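Side-chain contacts in aldehyde dehydrogenase family protein (Pseudomonas syringae pv. tomato, PDB 5IUV), which probably oxidises indole-3-acetaldehyde to the auxin indole-3-acetic acid with NAD+ as cofactor, as an aldehyde dehydrogenase family enzyme: residues 78-81 against 82-85; 98-101 against 102-106; 109-113 against 114-118; 253-256 against 257-260. All coordinates share one frame; numbering follows the deposited sequence.

Interaction 1 (78-81 against 82-85); sequences LAPA and KRKA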
# COMPACT_ATOMS: atom_id res chain seq x y z
N LEU A 78 -8.68 2.42 -23.06
CA LEU A 78 -7.37 2.20 -23.66
C LEU A 78 -6.43 1.56 -22.63
O LEU A 78 -6.47 1.92 -21.45
CB LEU A 78 -6.79 3.52 -24.17
CG LEU A 78 -5.52 3.44 -25.01
CD1 LEU A 78 -5.81 2.74 -26.35
CD2 LEU A 78 -4.91 4.82 -25.23
N ALA A 79 -5.59 0.63 -23.08
CA ALA A 79 -4.66 -0.06 -22.19
C ALA A 79 -3.83 0.93 -21.38
O ALA A 79 -3.40 1.95 -21.91
CB ALA A 79 -3.74 -1.00 -22.98
N PRO A 80 -3.64 0.65 -20.09
CA PRO A 80 -2.86 1.52 -19.19
C PRO A 80 -1.49 1.88 -19.78
O PRO A 80 -1.10 3.05 -19.76
CB PRO A 80 -2.71 0.67 -17.92
CG PRO A 80 -3.90 -0.22 -17.92
CD PRO A 80 -4.18 -0.53 -19.38
N ALA A 81 -0.79 0.89 -20.31
CA ALA A 81 0.53 1.12 -20.88
C ALA A 81 0.47 2.06 -22.08
O ALA A 81 1.41 2.82 -22.33
CB ALA A 81 1.18 -0.20 -21.29
N LYS A 82 -0.64 2.02 -22.82
CA LYS A 82 -0.82 2.93 -23.95
C LYS A 82 -1.20 4.34 -23.49
O LYS A 82 -0.76 5.32 -24.08
CB LYS A 82 -1.88 2.38 -24.92
CG LYS A 82 -1.44 1.15 -25.70
CD LYS A 82 -2.66 0.50 -26.36
CE LYS A 82 -2.28 -0.48 -27.46
NZ LYS A 82 -1.36 -1.54 -26.97
N ARG A 83 -2.02 4.46 -22.44
CA ARG A 83 -2.32 5.78 -21.88
C ARG A 83 -1.06 6.43 -21.34
O ARG A 83 -0.84 7.63 -21.51
CB ARG A 83 -3.38 5.69 -20.77
CG ARG A 83 -4.72 5.18 -21.27
CD ARG A 83 -5.89 5.72 -20.47
NE ARG A 83 -5.77 5.52 -19.03
CZ ARG A 83 -5.96 4.36 -18.41
NH1 ARG A 83 -6.24 3.26 -19.10
NH2 ARG A 83 -5.84 4.30 -17.09
N LYS A 84 -0.23 5.64 -20.67
CA LYS A 84 1.07 6.10 -20.19
C LYS A 84 1.91 6.68 -21.33
O LYS A 84 2.42 7.79 -21.22
CB LYS A 84 1.82 4.94 -19.52
CG LYS A 84 3.28 5.26 -19.21
CD LYS A 84 3.99 4.12 -18.44
CE LYS A 84 4.13 2.87 -19.31
NZ LYS A 84 4.92 1.78 -18.64
N ALA A 85 2.05 5.92 -22.41
CA ALA A 85 2.85 6.35 -23.56
C ALA A 85 2.34 7.67 -24.15
O ALA A 85 3.12 8.54 -24.52
CB ALA A 85 2.88 5.26 -24.64

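Interaction 2 (98-101 against 102-106); sequences AEEL and ALLET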
# COMPACT_ATOMS: atom_id res chain seq x y z
N ALA A 98 8.35 24.49 -25.88
CA ALA A 98 8.54 25.23 -24.63
C ALA A 98 8.70 26.74 -24.82
O ALA A 98 8.16 27.51 -24.05
CB ALA A 98 9.74 24.67 -23.87
N GLU A 99 9.45 27.15 -25.84
CA GLU A 99 9.71 28.58 -26.02
C GLU A 99 8.43 29.35 -26.36
O GLU A 99 8.18 30.42 -25.81
CB GLU A 99 10.76 28.80 -27.10
CG GLU A 99 12.14 28.31 -26.70
CD GLU A 99 13.19 28.50 -27.79
OE1 GLU A 99 12.81 28.81 -28.94
OE2 GLU A 99 14.39 28.35 -27.49
N GLU A 100 7.62 28.79 -27.25
CA GLU A 100 6.33 29.39 -27.58
C GLU A 100 5.39 29.44 -26.37
O GLU A 100 4.79 30.47 -26.10
CB GLU A 100 5.65 28.63 -28.73
CG GLU A 100 4.27 29.19 -29.08
CD GLU A 100 3.54 28.38 -30.15
OE1 GLU A 100 4.09 27.37 -30.65
OE2 GLU A 100 2.39 28.76 -30.50
N LEU A 101 5.27 28.32 -25.66
CA LEU A 101 4.39 28.24 -24.51
C LEU A 101 4.83 29.18 -23.39
O LEU A 101 3.99 29.82 -22.74
CB LEU A 101 4.32 26.80 -24.00
CG LEU A 101 3.57 25.83 -24.91
CD1 LEU A 101 3.74 24.39 -24.45
CD2 LEU A 101 2.10 26.20 -24.96
N ALA A 102 6.14 29.26 -23.16
CA ALA A 102 6.67 30.14 -22.12
C ALA A 102 6.39 31.59 -22.48
O ALA A 102 6.05 32.41 -21.61
CB ALA A 102 8.17 29.92 -21.95
N LEU A 103 6.55 31.91 -23.75
CA LEU A 103 6.32 33.27 -24.22
C LEU A 103 4.85 33.65 -24.09
O LEU A 103 4.52 34.75 -23.65
CB LEU A 103 6.81 33.41 -25.67
CG LEU A 103 6.80 34.81 -26.30
CD1 LEU A 103 7.50 35.83 -25.40
CD2 LEU A 103 7.46 34.75 -27.66
N LEU A 104 3.96 32.73 -24.45
CA LEU A 104 2.53 32.96 -24.29
C LEU A 104 2.17 33.25 -22.84
O LEU A 104 1.38 34.15 -22.56
CB LEU A 104 1.72 31.76 -24.79
CG LEU A 104 1.67 31.56 -26.31
CD1 LEU A 104 1.05 30.20 -26.62
CD2 LEU A 104 0.90 32.68 -26.98
N GLU A 105 2.75 32.48 -21.92
CA GLU A 105 2.47 32.64 -20.50
C GLU A 105 2.92 34.01 -20.00
O GLU A 105 2.17 34.72 -19.32
CB GLU A 105 3.17 31.54 -19.70
CG GLU A 105 2.51 31.22 -18.38
CD GLU A 105 1.37 30.23 -18.53
OE1 GLU A 105 0.42 30.53 -19.29
OE2 GLU A 105 1.42 29.16 -17.88
N THR A 106 4.14 34.38 -20.37
CA THR A 106 4.69 35.67 -19.98
C THR A 106 3.88 36.83 -20.54
O THR A 106 3.55 37.77 -19.82
CB THR A 106 6.16 35.79 -20.43
OG1 THR A 106 6.97 34.97 -19.57
CG2 THR A 106 6.65 37.24 -20.36

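Interaction 3 (109-113 against 114-118); sequences MGKPI and SDSLG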
# COMPACT_ATOMS: atom_id res chain seq x y z
N MET A 109 0.06 36.83 -18.74
CA MET A 109 -0.18 37.23 -17.35
C MET A 109 1.03 37.86 -16.65
O MET A 109 0.98 38.15 -15.46
CB MET A 109 -0.70 36.03 -16.55
CG MET A 109 0.09 34.74 -16.71
SD MET A 109 1.67 34.80 -15.84
CE MET A 109 1.13 35.11 -14.16
N GLY A 110 2.13 38.05 -17.38
CA GLY A 110 3.18 38.95 -16.93
C GLY A 110 4.37 38.41 -16.16
O GLY A 110 5.21 39.20 -15.74
N LYS A 111 4.46 37.10 -15.95
CA LYS A 111 5.59 36.58 -15.17
C LYS A 111 6.87 36.60 -16.02
O LYS A 111 6.80 36.58 -17.24
CB LYS A 111 5.29 35.17 -14.63
CG LYS A 111 5.39 34.06 -15.65
CD LYS A 111 5.27 32.71 -14.97
CE LYS A 111 3.96 32.60 -14.20
NZ LYS A 111 3.98 31.48 -13.24
N PRO A 112 8.05 36.67 -15.37
CA PRO A 112 9.31 36.76 -16.11
C PRO A 112 9.52 35.57 -17.05
O PRO A 112 9.18 34.45 -16.68
CB PRO A 112 10.37 36.77 -15.01
CG PRO A 112 9.65 37.29 -13.80
CD PRO A 112 8.27 36.71 -13.91
N ILE A 113 10.05 35.83 -18.24
CA ILE A 113 10.23 34.80 -19.25
C ILE A 113 11.13 33.67 -18.75
O ILE A 113 10.92 32.50 -19.09
CB ILE A 113 10.80 35.40 -20.57
CG1 ILE A 113 10.81 34.35 -21.69
CG2 ILE A 113 12.20 36.00 -20.37
CD1 ILE A 113 9.41 33.85 -22.05
N SER A 114 12.12 34.01 -17.92
CA SER A 114 13.02 33.01 -17.38
C SER A 114 12.29 32.09 -16.41
O SER A 114 12.62 30.91 -16.31
CB SER A 114 14.22 33.67 -16.70
OG SER A 114 15.14 34.15 -17.67
N ASP A 115 11.30 32.62 -15.69
CA ASP A 115 10.45 31.79 -14.84
C ASP A 115 9.52 30.90 -15.67
O ASP A 115 9.38 29.72 -15.40
CB ASP A 115 9.63 32.64 -13.87
CG ASP A 115 10.48 33.33 -12.82
OD1 ASP A 115 11.69 33.02 -12.70
OD2 ASP A 115 9.94 34.18 -12.09
N SER A 116 8.87 31.48 -16.68
CA SER A 116 8.01 30.69 -17.57
C SER A 116 8.75 29.51 -18.19
O SER A 116 8.25 28.39 -18.22
CB SER A 116 7.44 31.56 -18.70
OG SER A 116 6.59 32.58 -18.20
N LEU A 117 9.95 29.79 -18.68
CA LEU A 117 10.77 28.81 -19.38
C LEU A 117 11.41 27.81 -18.41
O LEU A 117 11.50 26.61 -18.71
CB LEU A 117 11.85 29.53 -20.19
CG LEU A 117 12.57 28.76 -21.29
CD1 LEU A 117 11.60 28.34 -22.38
CD2 LEU A 117 13.70 29.60 -21.88
N GLY A 118 11.83 28.29 -17.25
CA GLY A 118 12.55 27.47 -16.29
C GLY A 118 11.70 26.76 -15.25
O GLY A 118 12.09 25.72 -14.72

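Interaction 4 (253-256 against 257-260); sequences MIYA and GESN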
# COMPACT_ATOMS: atom_id res chain seq x y z
N MET A 253 -19.30 24.48 -4.10
CA MET A 253 -20.00 23.52 -3.24
C MET A 253 -21.50 23.75 -3.31
O MET A 253 -22.30 22.81 -3.35
CB MET A 253 -19.50 23.62 -1.81
CG MET A 253 -18.04 23.29 -1.64
SD MET A 253 -17.59 23.00 0.08
CE MET A 253 -18.30 21.37 0.36
N ILE A 254 -21.88 25.02 -3.35
CA ILE A 254 -23.28 25.39 -3.48
C ILE A 254 -23.84 24.95 -4.84
O ILE A 254 -24.92 24.36 -4.91
CB ILE A 254 -23.48 26.90 -3.27
CG1 ILE A 254 -23.10 27.27 -1.83
CG2 ILE A 254 -24.91 27.31 -3.61
CD1 ILE A 254 -23.15 28.75 -1.52
N TYR A 255 -23.09 25.21 -5.91
CA TYR A 255 -23.51 24.78 -7.25
C TYR A 255 -23.71 23.26 -7.34
O TYR A 255 -24.64 22.80 -7.99
CB TYR A 255 -22.48 25.18 -8.31
CG TYR A 255 -22.32 26.67 -8.55
CD1 TYR A 255 -23.38 27.55 -8.38
CD2 TYR A 255 -21.10 27.18 -8.97
CE1 TYR A 255 -23.21 28.92 -8.61
CE2 TYR A 255 -20.93 28.53 -9.21
CZ TYR A 255 -21.98 29.40 -9.03
OH TYR A 255 -21.79 30.74 -9.27
N ALA A 256 -22.82 22.50 -6.72
CA ALA A 256 -22.96 21.05 -6.75
C ALA A 256 -24.23 20.62 -6.04
O ALA A 256 -24.96 19.74 -6.51
CB ALA A 256 -21.75 20.40 -6.12
N GLY A 257 -24.50 21.25 -4.89
CA GLY A 257 -25.71 20.98 -4.13
C GLY A 257 -26.99 21.35 -4.87
O GLY A 257 -28.02 20.70 -4.72
N GLU A 258 -26.92 22.41 -5.67
CA GLU A 258 -28.07 22.87 -6.43
C GLU A 258 -28.32 22.01 -7.67
O GLU A 258 -29.41 22.06 -8.24
CB GLU A 258 -27.88 24.33 -6.85
CG GLU A 258 -27.89 25.33 -5.71
CD GLU A 258 -27.61 26.75 -6.20
OE1 GLU A 258 -27.16 26.91 -7.35
OE2 GLU A 258 -27.84 27.70 -5.42
N SER A 259 -27.32 21.25 -8.09
CA SER A 259 -27.42 20.53 -9.35
C SER A 259 -27.46 19.02 -9.15
O SER A 259 -28.53 18.47 -8.85
CB SER A 259 -26.27 20.92 -10.30
OG SER A 259 -24.99 20.74 -9.71
N ASN A 260 -26.33 18.34 -9.30
CA ASN A 260 -26.34 16.87 -9.33
C ASN A 260 -25.47 16.18 -8.28
O ASN A 260 -25.15 14.99 -8.41
CB ASN A 260 -25.89 16.38 -10.72
CG ASN A 260 -24.43 16.72 -11.03
OD1 ASN A 260 -23.82 17.57 -10.38
ND2 ASN A 260 -23.86 16.03 -12.02

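Interaction 1 (78-81 against 82-85)
Leu78 reaches two side chains of the first helical turn at once. Its CG, turned anti to the backbone N (chi1 -171°), and both methyls lie over the aliphatic part of Lys82; the two side chains cross at about a right angle, with Leu78 CG 3.8 Å from Lys82 CB. Its carbonyl meets Arg83: NH1 donates to Leu78 O at 2.7 Å, nearly along the C=O axis and in the guanidinium plane, although the hydrogen bond is bent at the hydrogen (132°). The bend of the arginine at chi3 (-53°) folds its head back toward the residues before the helix. Ala79 follows at the N-cap, where its carbonyl O receives Arg83 N at 2.9 Å and, more weakly, Lys82 N; its methyl rests on Lys82, with Ala79 CB 3.9 Å from Lys82 CD. At Pro80 the CA lies over one guanidinium face of Arg83, and Pro80 O accepts Lys84 N at 2.9 Å. Ala81 closes the series, its O taking Ala85 N. Arg83 NE is bound to Ser183 O, which further fixes the head, while Lys84 NZ forms salt bridges with Asp136 and with Glu133 of the third subunit. The arrangement is a helix N-terminus with proline in the first turn, opening helix 80-96 on the surface of the subunit where neighbouring subunits meet it.

Interaction 2 (98-101 against 102-106)
Glu100 and Leu104, one helical turn apart, lie side by side and point the same way on helix 98-109, a regular alpha-helix that brings residues three and four apart onto one side. The glutamate sends CG anti to its own N (chi1 178°) and stays extended beyond it, so its methylene portion passes alongside the leucine, with Glu100 CG 4.2 Å from Leu104 CD1. The carboxylate travels on to a salt bridge between OE2 and NE of Arg202, which belongs to helix 198-210. Leu104 approaches the backbone more closely than the side chain: its CG is 3.3 Å from Glu100 O, the same oxygen that accepts Leu104 N.

Leu101 and Leu104 make a looser pair, Leu101 CD2 standing 4.5 Å from Leu104 CD1. Both leucines pack on helix 198-210, and Leu101 also meets Ile121 of helix 113-134. Leu103 is directed elsewhere, against Trp9 and Arg12 of helix 6-15. The helix is thereby wedged among three others, with apolar groups on several of its sides. Glu105, bent at chi2 (84°), is a buried acid whose oxygens are satisfied beyond the segments: OE2 accepts from Leu171 N, and OE1 is hydrogen-bonded to Thr199 OG1. Its side chain lies about 6 Å from that of Phe169, which contacts indole-acetate in a structure of this protein, consistent with the helix lying near the substrate site.

Four successive i to i+4 bonds hold the two segments together, the shortest being Ala102 N to Ala98 O at 2.8 Å.

Interaction 3 (109-113 against 114-118)
Lys111 CG occupies the position between its own N and carbonyl carbon (chi1 76°), while Ser116 OG stands beside its backbone N (chi1 -64°); together these rotations bring the hydroxyl oxygen against the lysine's aliphatic chain, with Lys111 CG 3.2 Å and Lys111 CD 3.5 Å from Ser116 OG. This is a contact of carbon with oxygen: the polar bond of the hydroxyl is made with Thr106 OG1, and the lysine, bent again at chi3, carries NZ onward to a salt bridge with Asp120 and a hydrogen bond to the backbone O of Asn168, an indole-acetate-binding residue.

Asp115 packs obliquely across the Pro112 ring, its OD2 3.5 Å from Pro112 CD. Pro112 is at the N-cap position of helix 113-134, and its O accepts the first helical bond, from Ser116 N at 3.0 Å, and Asp115 N at the same distance but weakly. Ile113 O then accepts Leu117 N at 2.9 Å. Just upstream, Gly110 leaves the preceding helix with positive phi (94°), and Lys111 N gives a weak bond to Met109 SD.

The proline ring offers no side-chain acceptor for the first N-H groups of the helix, while the nearby aspartate could interact favourably with the helix N-terminal dipole. The lysine is buried beside Phe169, which contacts indole-acetate in a structure of this protein; its charge is probably balanced by Asp120.

Interaction 4 (253-256 against 257-260)
Ser259 OG donates to Tyr255 O at 2.7 Å, the shortest polar bond across this helix C-terminus, which ends helix 246-258 in the beta-alpha-beta unit of the NAD-binding, Rossmann-like domain. With chi1 at 55° the hydroxyl swings back over the last turn. The same carbonyl weakly receives Glu258 N, and Ser259 N bonds to Ala256 O, an i to i+3 pair, so the last turn is tighter than the alpha-helical ones before it. Gly257 N to Met253 O at 3.1 Å and Glu258 N to Ile254 O at 2.9 Å are the regular bonds preceding it.

Glu258, extended beyond CG, lies alongside both Ile254 and Tyr255. One carboxylate oxygen, OE2, is 3.5 Å from Ile254 CG2. Met253, Ile254, Ala256 and Glu258 also pack on the same helix of the fourth subunit, so the segment belongs to a subunit interface.

Tyr255 points the same way as Glu258 and reaches on to the cofactor, its OH making a weak hydrogen bond with N6A of bound NAD, and its ring rests on Lys229 and Ala232. At the ring edge, in its plane, Glu258 OE1 lies 4.0 Å from Tyr255 CD1, the carboxylate turned 54° from the ring.

Overall arrangement
From the N terminus, the four contacts run in series, and none nests in or crosses another. Interaction 1 opens helix 80-96 at the surface, about 28 Å from interaction 2, centre to centre. Interactions 2 and 3 sit on consecutive helices, 98-109 and 113-134, with centres about 8 Å apart, and they touch: Thr106 ties the two helices and probably bonds Lys111 O, closing the tight loop between them next to the indole-acetate-binding residues. Interaction 4 comes far later, ending helix 246-258 across the chain's centre from interactions 2 and 3, and joins the NAD pocket to the fourth subunit. Interaction 1 likewise faces neighbouring subunits, so both lie where subunits of the tetramer meet.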